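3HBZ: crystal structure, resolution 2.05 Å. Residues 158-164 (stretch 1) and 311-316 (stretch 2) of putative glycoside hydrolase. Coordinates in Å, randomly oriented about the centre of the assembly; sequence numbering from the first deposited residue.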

# COMPACT_ATOMS: atom_id res chain seq x y z
N CYS A 158 7.04 -15.44 4.95
CA CYS A 158 5.83 -14.69 5.32
C CYS A 158 6.09 -13.21 5.56
O CYS A 158 7.23 -12.75 5.49
N LEU A 159 4.99 -12.50 5.80
CA LEU A 159 4.97 -11.11 6.11
C LEU A 159 5.25 -10.97 7.60
O LEU A 159 4.69 -11.70 8.42
N SER A 160 6.14 -10.03 7.93
CA SER A 160 6.43 -9.68 9.30
C SER A 160 6.27 -8.19 9.53
O SER A 160 6.87 -7.36 8.85
N LEU A 161 5.48 -7.86 10.54
CA LEU A 161 5.16 -6.49 10.87
C LEU A 161 5.58 -6.26 12.33
O LEU A 161 5.16 -6.99 13.23
N VAL A 162 6.48 -5.30 12.53
CA VAL A 162 7.04 -5.04 13.84
C VAL A 162 6.98 -3.53 14.12
O VAL A 162 7.49 -2.77 13.38
N THR A 163 6.35 -3.14 15.22
CA THR A 163 6.26 -1.74 15.66
C THR A 163 7.62 -1.28 16.14
O THR A 163 8.24 -1.91 16.98
N ARG A 164 8.11 -0.21 15.53
CA ARG A 164 9.47 0.26 15.72
C ARG A 164 9.48 1.62 16.39
O ARG A 164 8.55 2.44 16.18
N VAL A 311 -5.99 -4.62 5.07
CA VAL A 311 -5.01 -3.96 5.92
C VAL A 311 -4.61 -4.86 7.10
O VAL A 311 -5.50 -5.45 7.78
N PHE A 312 -3.29 -4.95 7.31
CA PHE A 312 -2.66 -5.60 8.45
C PHE A 312 -1.82 -4.58 9.20
O PHE A 312 -1.12 -3.78 8.57
N THR A 313 -1.87 -4.61 10.52
CA THR A 313 -0.98 -3.77 11.34
C THR A 313 -0.63 -4.45 12.68
O THR A 313 -1.48 -5.09 13.33
N SER A 314 0.61 -4.27 13.12
CA SER A 314 1.11 -4.85 14.35
C SER A 314 0.60 -4.11 15.60
O SER A 314 0.76 -4.60 16.70
N SER A 315 0.04 -2.92 15.43
CA SER A 315 -0.45 -2.10 16.56
C SER A 315 -1.76 -1.41 16.16
O SER A 315 -1.79 -0.51 15.33
N LEU A 316 -2.84 -1.86 16.76
CA LEU A 316 -4.18 -1.45 16.41
C LEU A 316 -4.32 0.06 16.38
O LEU A 316 -4.98 0.58 15.50

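Packing between residues 158-164 and 311-316 of a putative glycoside hydrolase, two stretches far apart in one chain. The strands 158-162 and 311-313 run at 52° to each other, and their axes come no nearer than 8.2 Å, so the space between them is bridged by side chains. The backbones lie closest at Leu161 and Ser314, whose CA atoms are 5.6 Å apart; the contact buries 278 Å² in all, counting both sides. Within the strand, Leu159 and Leu161 point toward stretch 2, and Thr163 in the loop that follows does so too.

Cys158 (chi1 p) is buried but out of reach of stretch 2. Leu159 points toward it with chi1 t and chi2 p, and its CD2 meets CD2 of the Phe312 ring at 4.0 Å, approaching the ring obliquely. Ser160 (chi1 t) makes no contact. Leu161, chi1 m and chi2 t, again points toward stretch 2 and has more area covered there than any other residue of stretch 1. Its CD1 packs 3.6 Å from CB of Phe312 and lies 4.1 Å from the backbone N of Thr313, while its CB sits 4.0 Å from CB of Ser314. The backbone also takes part, with Leu161 O 3.5 Å from Ser314 CB. Phe312, with chi1 m and chi2 near -81°, thus serves both leucines: its ring meets Leu159 and its CB meets Leu161, forming the apolar end of the contact.

Val162 (chi1 t) points away; its closest approach is backbone C, 3.8 Å from Ser314 OG. At Thr163 the chemistry turns polar. Its CB points toward stretch 2, and chi1 m places OG1 between two serine hydroxyls, 2.7 Å from Ser314 OG and 2.7 Å from Ser315 OG. Thr163 OG1 and Ser314 OG form a hydrogen bond in which either hydroxyl could donate. Ser314 (chi1 p) and Ser315 (chi1 m) both point toward stretch 1, and each OG is also hydrogen-bonded elsewhere in the structure. Backbone N of Thr163 lies 3.3 Å from Ser314 OG, but the angle is too poor for a hydrogen bond. Arg164 points sideways and makes no contact across the stretches.

Thr313 (chi1 t) points away from stretch 1; its OG1 instead accepts a weak, nearly linear hydrogen bond from Ser315 N at 3.4 Å, within stretch 2. Val311 and Leu316 lie out of reach.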

# COMPACT_ATOMS: atom_id res chain seq x y z
CB CYS A 158 5.19 -15.30 6.56
SG CYS A 158 6.15 -15.05 8.10
CB LEU A 159 3.56 -10.54 5.81
CG LEU A 159 3.29 -9.09 6.20
CD1 LEU A 159 4.24 -8.17 5.43
CD2 LEU A 159 1.75 -8.78 5.94
CB SER A 160 7.88 -10.10 9.63
OG SER A 160 8.15 -9.83 10.99
CB LEU A 161 3.66 -6.27 10.71
CG LEU A 161 3.14 -6.57 9.30
CD1 LEU A 161 1.62 -6.30 9.23
CD2 LEU A 161 3.84 -5.78 8.19
CB VAL A 162 8.49 -5.53 13.98
CG1 VAL A 162 9.10 -5.15 15.36
CG2 VAL A 162 8.59 -7.05 13.79
CB THR A 163 5.21 -1.60 16.78
OG1 THR A 163 3.93 -2.01 16.26
CG2 THR A 163 5.10 -0.12 17.32
CB ARG A 164 10.12 0.46 14.37
CG ARG A 164 10.22 -0.80 13.57
CD ARG A 164 11.09 -1.84 14.23
NE ARG A 164 11.37 -2.80 13.19
CZ ARG A 164 12.48 -3.52 13.05
NH1 ARG A 164 13.49 -3.48 13.91
NH2 ARG A 164 12.54 -4.30 11.98
CB VAL A 311 -5.58 -2.66 6.52
CG1 VAL A 311 -4.48 -1.96 7.33
CG2 VAL A 311 -6.17 -1.76 5.42
CB PHE A 312 -1.73 -6.71 8.02
CG PHE A 312 -2.34 -7.69 7.06
CD1 PHE A 312 -3.14 -8.70 7.54
CD2 PHE A 312 -2.07 -7.61 5.72
CE1 PHE A 312 -3.72 -9.61 6.68
CE2 PHE A 312 -2.64 -8.54 4.82
CZ PHE A 312 -3.45 -9.52 5.31
CB THR A 313 -1.53 -2.37 11.57
OG1 THR A 313 -0.59 -1.65 12.39
CG2 THR A 313 -2.90 -2.40 12.32
CB SER A 314 2.64 -4.89 14.31
OG SER A 314 3.22 -3.58 14.18
CB SER A 315 0.58 -1.05 16.96
OG SER A 315 1.69 -1.62 17.63
CB LEU A 316 -5.19 -2.05 17.38
CG LEU A 316 -6.65 -1.80 16.88
CD1 LEU A 316 -7.57 -3.01 16.95
CD2 LEU A 316 -7.25 -0.63 17.59